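Local structure of RavA (Legionella pneumophila str. Paris, 6WO6) at residues A[5-10]-A[30-35]; A[40-45]-A[78-83]. The protein is an effector of Legionella pneumophila, probably delivered into host cells during infection. The protein carries 2 engineered substitutions. All blocks are in the same frame, centred on the assembly; numbering follows the deposited sequence.

Contact 1. Residues A[5-10]-A[30-35]; sequences FTCDEL and REELNK
Polar capping sets the N-terminal end of helix 7-11 before it meets helix 30-34. Thr-6 and Glu-9 form a capping box: Thr-6 N donates to Glu-9 OE1 over 3.1 Å in a nearly straight bond (167°), reaching the oxygen from above the carboxylate plane, while Glu-9 N returns a weak bond to Thr-6 OG1. The same carboxylate oxygen lies in plane at the edge of the Phe-5 ring.

A salt bridge joins two residues of 30-35, Glu-32 and Lys-35 just past the helix end. The chain of Glu-32 is bent at chi2 (-63°), and Lys-35, bent at chi3, brings NZ to the syn lone pair of Glu-32 OE2 at 3.0 Å. The other oxygen, OE1, then stands 3.1 Å from Cys-7 N, at an angle too poor for a hydrogen bond.

Close packing joins the two elements. The aliphatic part of Glu-32 lies against the backbone of Phe-5, with CG near Phe-5 O. Cys-7 puts SG at the C-terminal end of helix 30-34, near Lys-35 O and against Lys-35 CB. On the buried side, Leu-10 crosses the Glu-32 side chain at about a right angle, and its CD1 touches both Glu-32 CB and Leu-33 CG, the latter at 3.8 Å. Leu-10 also rests on Leu-20 of helix 16-20.

Glu-32 thus packs across the interface through its methylenes, while its carboxylate is paired with Lys-35 of its own segment. The N-terminal end of helix 7-11, toward which its first backbone N-H groups point, would favour the nearby carboxylate, and Lys-35 would balance that charge in turn.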
loop_
_atom_site.group_PDB
_atom_site.type_symbol
_atom_site.label_atom_id
_atom_site.label_comp_id
_atom_site.label_asym_id
_atom_site.label_seq_id
_atom_site.Cartn_x
_atom_site.Cartn_y
_atom_site.Cartn_z
ATOM N N PHE A 5 -38.662 -26.223 -7.497
ATOM C CA PHE A 5 -39.470 -25.026 -7.335
ATOM C C PHE A 5 -40.047 -24.588 -8.676
ATOM O O PHE A 5 -39.631 -25.043 -9.743
ATOM C CB PHE A 5 -38.638 -23.894 -6.727
ATOM C CG PHE A 5 -37.916 -24.277 -5.466
ATOM C CD1 PHE A 5 -38.520 -24.125 -4.229
ATOM C CD2 PHE A 5 -36.629 -24.784 -5.518
ATOM C CE1 PHE A 5 -37.853 -24.480 -3.068
ATOM C CE2 PHE A 5 -35.959 -25.141 -4.364
ATOM C CZ PHE A 5 -36.571 -24.987 -3.137
ATOM N N THR A 6 -41.024 -23.688 -8.610
ATOM C CA THR A 6 -41.511 -23.044 -9.816
ATOM C C THR A 6 -40.537 -21.950 -10.247
ATOM O O THR A 6 -39.553 -21.649 -9.565
ATOM C CB THR A 6 -42.912 -22.464 -9.603
ATOM O OG1 THR A 6 -42.864 -21.417 -8.625
ATOM C CG2 THR A 6 -43.877 -23.546 -9.136
ATOM N N CYS A 7 -40.818 -21.355 -11.404
ATOM C CA CYS A 7 -39.942 -20.319 -11.942
ATOM C C CYS A 7 -39.853 -19.128 -10.996
ATOM O O CYS A 7 -38.757 -18.665 -10.652
ATOM C CB CYS A 7 -40.451 -19.881 -13.314
ATOM S SG CYS A 7 -39.178 -19.711 -14.566
ATOM N N ASP A 8 -41.008 -18.621 -10.560
ATOM C CA ASP A 8 -41.031 -17.466 -9.671
ATOM C C ASP A 8 -40.389 -17.780 -8.326
ATOM O O ASP A 8 -39.764 -16.904 -7.719
ATOM C CB ASP A 8 -42.473 -16.994 -9.482
ATOM C CG ASP A 8 -43.183 -16.749 -10.803
ATOM O OD1 ASP A 8 -43.747 -17.713 -11.365
ATOM O OD2 ASP A 8 -43.160 -15.600 -11.294
ATOM N N GLU A 9 -40.526 -19.019 -7.849
ATOM C CA GLU A 9 -39.933 -19.386 -6.567
ATOM C C GLU A 9 -38.411 -19.391 -6.641
ATOM O O GLU A 9 -37.739 -18.966 -5.695
ATOM C CB GLU A 9 -40.465 -20.746 -6.115
ATOM C CG GLU A 9 -41.884 -20.698 -5.578
ATOM C CD GLU A 9 -42.436 -22.070 -5.257
ATOM O OE1 GLU A 9 -41.836 -23.074 -5.699
ATOM O OE2 GLU A 9 -43.475 -22.144 -4.565
ATOM N N LEU A 10 -37.848 -19.870 -7.755
ATOM C CA LEU A 10 -36.410 -19.736 -7.969
ATOM C C LEU A 10 -36.018 -18.271 -8.101
ATOM O O LEU A 10 -34.966 -17.851 -7.608
ATOM C CB LEU A 10 -35.983 -20.516 -9.211
ATOM C CG LEU A 10 -36.171 -22.032 -9.167
ATOM C CD1 LEU A 10 -36.028 -22.633 -10.557
ATOM C CD2 LEU A 10 -35.180 -22.667 -8.201
ATOM N N ARG A 30 -33.305 -27.729 -13.416
ATOM C CA ARG A 30 -32.778 -27.308 -14.714
ATOM C C ARG A 30 -33.871 -26.725 -15.603
ATOM O O ARG A 30 -33.700 -25.651 -16.192
ATOM C CB ARG A 30 -32.096 -28.489 -15.407
ATOM C CG ARG A 30 -31.630 -28.198 -16.827
ATOM C CD ARG A 30 -31.017 -29.427 -17.485
ATOM N NE ARG A 30 -29.749 -29.808 -16.867
ATOM C CZ ARG A 30 -29.616 -30.755 -15.944
ATOM N NH1 ARG A 30 -28.419 -31.025 -15.440
ATOM N NH2 ARG A 30 -30.676 -31.434 -15.524
ATOM N N GLU A 31 -35.006 -27.421 -15.714
ATOM C CA GLU A 31 -36.066 -26.975 -16.613
ATOM C C GLU A 31 -36.641 -25.633 -16.170
ATOM O O GLU A 31 -36.725 -24.683 -16.963
ATOM C CB GLU A 31 -37.162 -28.040 -16.688
ATOM C CG GLU A 31 -38.282 -27.725 -17.670
ATOM C CD GLU A 31 -39.357 -28.800 -17.691
ATOM O OE1 GLU A 31 -39.181 -29.829 -17.004
ATOM O OE2 GLU A 31 -40.377 -28.616 -18.393
ATOM N N GLU A 32 -37.030 -25.530 -14.896
ATOM C CA GLU A 32 -37.595 -24.280 -14.402
ATOM C C GLU A 32 -36.567 -23.157 -14.388
ATOM O O GLU A 32 -36.929 -21.994 -14.593
ATOM C CB GLU A 32 -38.190 -24.483 -13.011
ATOM C CG GLU A 32 -39.452 -25.335 -13.006
ATOM C CD GLU A 32 -40.595 -24.693 -13.777
ATOM O OE1 GLU A 32 -40.781 -23.465 -13.650
ATOM O OE2 GLU A 32 -41.304 -25.410 -14.514
ATOM N N LEU A 33 -35.291 -23.475 -14.151
ATOM C CA LEU A 33 -34.249 -22.457 -14.261
ATOM C C LEU A 33 -34.123 -21.954 -15.692
ATOM O O LEU A 33 -33.889 -20.762 -15.923
ATOM C CB LEU A 33 -32.904 -23.006 -13.780
ATOM C CG LEU A 33 -32.623 -23.051 -12.278
ATOM C CD1 LEU A 33 -31.418 -23.933 -12.002
ATOM C CD2 LEU A 33 -32.403 -21.651 -11.726
ATOM N N ASN A 34 -34.267 -22.854 -16.670
ATOM C CA ASN A 34 -34.190 -22.456 -18.069
ATOM C C ASN A 34 -35.433 -21.714 -18.533
ATOM O O ASN A 34 -35.384 -21.040 -19.568
ATOM C CB ASN A 34 -33.948 -23.678 -18.958
ATOM C CG ASN A 34 -32.579 -24.288 -18.745
ATOM O OD1 ASN A 34 -31.688 -23.655 -18.176
ATOM N ND2 ASN A 34 -32.400 -25.519 -19.207
ATOM N N LYS A 35 -36.541 -21.818 -17.800
ATOM C CA LYS A 35 -37.726 -21.026 -18.115
ATOM C C LYS A 35 -37.627 -19.570 -17.641
ATOM O O LYS A 35 -38.620 -18.840 -17.730
ATOM C CB LYS A 35 -38.974 -21.683 -17.515
ATOM C CG LYS A 35 -39.325 -23.028 -18.130
ATOM C CD LYS A 35 -40.389 -23.751 -17.316
ATOM C CE LYS A 35 -41.684 -22.958 -17.255
ATOM N NZ LYS A 35 -42.757 -23.714 -16.551
#

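Contact 2. Residues A[40-45]-A[78-83]; sequences AALVLA and HSFLFQ. Engineered in segment 40-45: Ala-40 (natural residue Glu), Ala-41 (natural residue Lys).
Phe-80 is the main contact residue of 78-83 where it meets 40-45, and touches Ala-41, Leu-42 and Ala-45. Its ring receives the methyl of Ala-41 over one face in a CH-pi contact, CB standing 4.3 Å from the ring centroid and only 12° off the normal. Ala-41 is an engineered residue, lysine in the natural sequence, so this particular contact belongs to the crystallised variant. Toward Leu-42 the ring turns CD2, 3.9 Å from Leu-42 CA, and the neighbouring CE2 meets Leu-42 CB.

One turn further along helix 38-51, Ala-45 fits against the backbone of the partner helix. Its methyl touches Phe-80 C and Leu-81 CA, each at 3.9 Å, and meets Phe-80 CB and Leu-81 CD1 as well. The small side chain lets the backbones come close, with Ala-45 CA and Leu-81 CA 4.9 Å apart.

Torsions set these groups in place. Phe-80 has CG anti to its carbonyl carbon (chi1 -71°), which turns one face of the ring to Ala-41 and brings the CD2/CE2 side to Leu-42, whereas Leu-81 has CG anti to the backbone N, from where CD1 reaches Ala-45. In the next shell, Asn-38 touches Phe-80, while Leu-48 and Ile-64 pack on Leu-81. Phe-77, at the start of helix 77-92, touches Ala-41 and Leu-44.

The segment axes run 8.8 Å apart, crossing at -39°. Helices 38-51 and 77-92, separated in the chain by helix 54-66, thus meet side by side through apolar helix-helix packing in an all-helical fold.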
loop_
_atom_site.group_PDB
_atom_site.type_symbol
_atom_site.label_atom_id
_atom_site.label_comp_id
_atom_site.label_asym_id
_atom_site.label_seq_id
_atom_site.Cartn_x
_atom_site.Cartn_y
_atom_site.Cartn_z
ATOM N N ALA A 40 -33.794 -11.952 -15.380
ATOM C CA ALA A 40 -33.964 -12.698 -14.138
ATOM C C ALA A 40 -32.871 -13.747 -13.970
ATOM O O ALA A 40 -32.370 -13.955 -12.859
ATOM C CB ALA A 40 -35.347 -13.348 -14.101
ATOM N N ALA A 41 -32.486 -14.414 -15.064
ATOM C CA ALA A 41 -31.412 -15.399 -14.989
ATOM C C ALA A 41 -30.089 -14.744 -14.615
ATOM O O ALA A 41 -29.335 -15.281 -13.795
ATOM C CB ALA A 41 -31.284 -16.143 -16.318
ATOM N N LEU A 42 -29.793 -13.581 -15.204
ATOM C CA LEU A 42 -28.582 -12.850 -14.847
ATOM C C LEU A 42 -28.581 -12.477 -13.369
ATOM O O LEU A 42 -27.591 -12.703 -12.662
ATOM C CB LEU A 42 -28.453 -11.598 -15.718
ATOM C CG LEU A 42 -27.294 -10.650 -15.398
ATOM C CD1 LEU A 42 -26.138 -10.857 -16.368
ATOM C CD2 LEU A 42 -27.759 -9.195 -15.400
ATOM N N VAL A 43 -29.691 -11.909 -12.885
ATOM C CA VAL A 43 -29.782 -11.503 -11.482
ATOM C C VAL A 43 -29.594 -12.701 -10.555
ATOM O O VAL A 43 -28.855 -12.629 -9.561
ATOM C CB VAL A 43 -31.122 -10.791 -11.222
ATOM C CG1 VAL A 43 -31.348 -10.598 -9.731
ATOM C CG2 VAL A 43 -31.153 -9.456 -11.940
ATOM N N LEU A 44 -30.250 -13.823 -10.868
ATOM C CA LEU A 44 -30.178 -14.991 -9.997
ATOM C C LEU A 44 -28.781 -15.599 -9.994
ATOM O O LEU A 44 -28.265 -15.967 -8.931
ATOM C CB LEU A 44 -31.216 -16.029 -10.420
ATOM C CG LEU A 44 -31.273 -17.307 -9.583
ATOM C CD1 LEU A 44 -31.486 -16.986 -8.111
ATOM C CD2 LEU A 44 -32.369 -18.230 -10.092
ATOM N N ALA A 45 -28.150 -15.717 -11.166
ATOM C CA ALA A 45 -26.782 -16.222 -11.204
ATOM C C ALA A 45 -25.840 -15.310 -10.429
ATOM O O ALA A 45 -24.952 -15.787 -9.709
ATOM C CB ALA A 45 -26.315 -16.374 -12.651
ATOM N N HIS A 78 -27.125 -22.276 -17.284
ATOM C CA HIS A 78 -25.759 -22.705 -17.004
ATOM C C HIS A 78 -24.743 -21.721 -17.570
ATOM O O HIS A 78 -23.695 -21.481 -16.957
ATOM C CB HIS A 78 -25.522 -24.106 -17.566
ATOM C CG HIS A 78 -24.118 -24.595 -17.389
ATOM N ND1 HIS A 78 -23.112 -24.313 -18.289
ATOM C CD2 HIS A 78 -23.553 -25.349 -16.417
ATOM C CE1 HIS A 78 -21.988 -24.872 -17.878
ATOM N NE2 HIS A 78 -22.228 -25.506 -16.745
ATOM N N SER A 79 -25.036 -21.139 -18.735
ATOM C CA SER A 79 -24.144 -20.141 -19.318
ATOM C C SER A 79 -23.990 -18.938 -18.394
ATOM O O SER A 79 -22.868 -18.490 -18.111
ATOM C CB SER A 79 -24.676 -19.712 -20.686
ATOM O OG SER A 79 -23.856 -18.721 -21.275
ATOM N N PHE A 80 -25.116 -18.402 -17.911
ATOM C CA PHE A 80 -25.077 -17.276 -16.986
ATOM C C PHE A 80 -24.314 -17.630 -15.715
ATOM O O PHE A 80 -23.477 -16.848 -15.245
ATOM C CB PHE A 80 -26.499 -16.829 -16.641
ATOM C CG PHE A 80 -27.215 -16.148 -17.770
ATOM C CD1 PHE A 80 -27.915 -16.886 -18.712
ATOM C CD2 PHE A 80 -27.198 -14.768 -17.885
ATOM C CE1 PHE A 80 -28.580 -16.261 -19.753
ATOM C CE2 PHE A 80 -27.861 -14.136 -18.922
ATOM C CZ PHE A 80 -28.554 -14.883 -19.857
ATOM N N LEU A 81 -24.590 -18.807 -15.145
ATOM C CA LEU A 81 -23.939 -19.182 -13.894
ATOM C C LEU A 81 -22.435 -19.338 -14.076
ATOM O O LEU A 81 -21.651 -18.911 -13.217
ATOM C CB LEU A 81 -24.555 -20.467 -13.341
ATOM C CG LEU A 81 -24.178 -20.757 -11.886
ATOM C CD1 LEU A 81 -24.594 -19.593 -11.005
ATOM C CD2 LEU A 81 -24.799 -22.056 -11.397
ATOM N N PHE A 82 -22.006 -19.935 -15.192
ATOM C CA PHE A 82 -20.577 -20.113 -15.415
ATOM C C PHE A 82 -19.883 -18.776 -15.643
ATOM O O PHE A 82 -18.779 -18.552 -15.133
ATOM C CB PHE A 82 -20.329 -21.053 -16.594
ATOM C CG PHE A 82 -18.900 -21.497 -16.713
ATOM C CD1 PHE A 82 -18.376 -22.424 -15.825
ATOM C CD2 PHE A 82 -18.080 -20.984 -17.703
ATOM C CE1 PHE A 82 -17.060 -22.835 -15.923
ATOM C CE2 PHE A 82 -16.762 -21.392 -17.809
ATOM C CZ PHE A 82 -16.252 -22.318 -16.916
ATOM N N GLN A 83 -20.514 -17.868 -16.396
ATOM C CA GLN A 83 -19.917 -16.549 -16.592
ATOM C C GLN A 83 -19.807 -15.790 -15.272
ATOM O O GLN A 83 -18.808 -15.099 -15.023
ATOM C CB GLN A 83 -20.726 -15.752 -17.615
ATOM C CG GLN A 83 -20.565 -16.240 -19.046
ATOM C CD GLN A 83 -21.449 -15.485 -20.025
ATOM O OE1 GLN A 83 -20.992 -14.580 -20.724
ATOM N NE2 GLN A 83 -22.721 -15.861 -20.083
#

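In the fold
Both contacts lie toward the same end of the elongated, largely helical chain, contact 1 farther from its centre than contact 2. They involve different helices and follow one another in sequence, yet helix 30-34 is followed directly by helix 38-51, and Leu-44 touches both Leu-10 and Leu-33, so the apolar side of contact 1 continues into the core around contact 2. Place and chemistry change together. Contact 1 is partly buried and combines a salt bridge and a capped helix end with buried leucines, whereas contact 2 is buried and wholly apolar, its helices meeting through an aromatic ring, alanine methyls and leucine side chains.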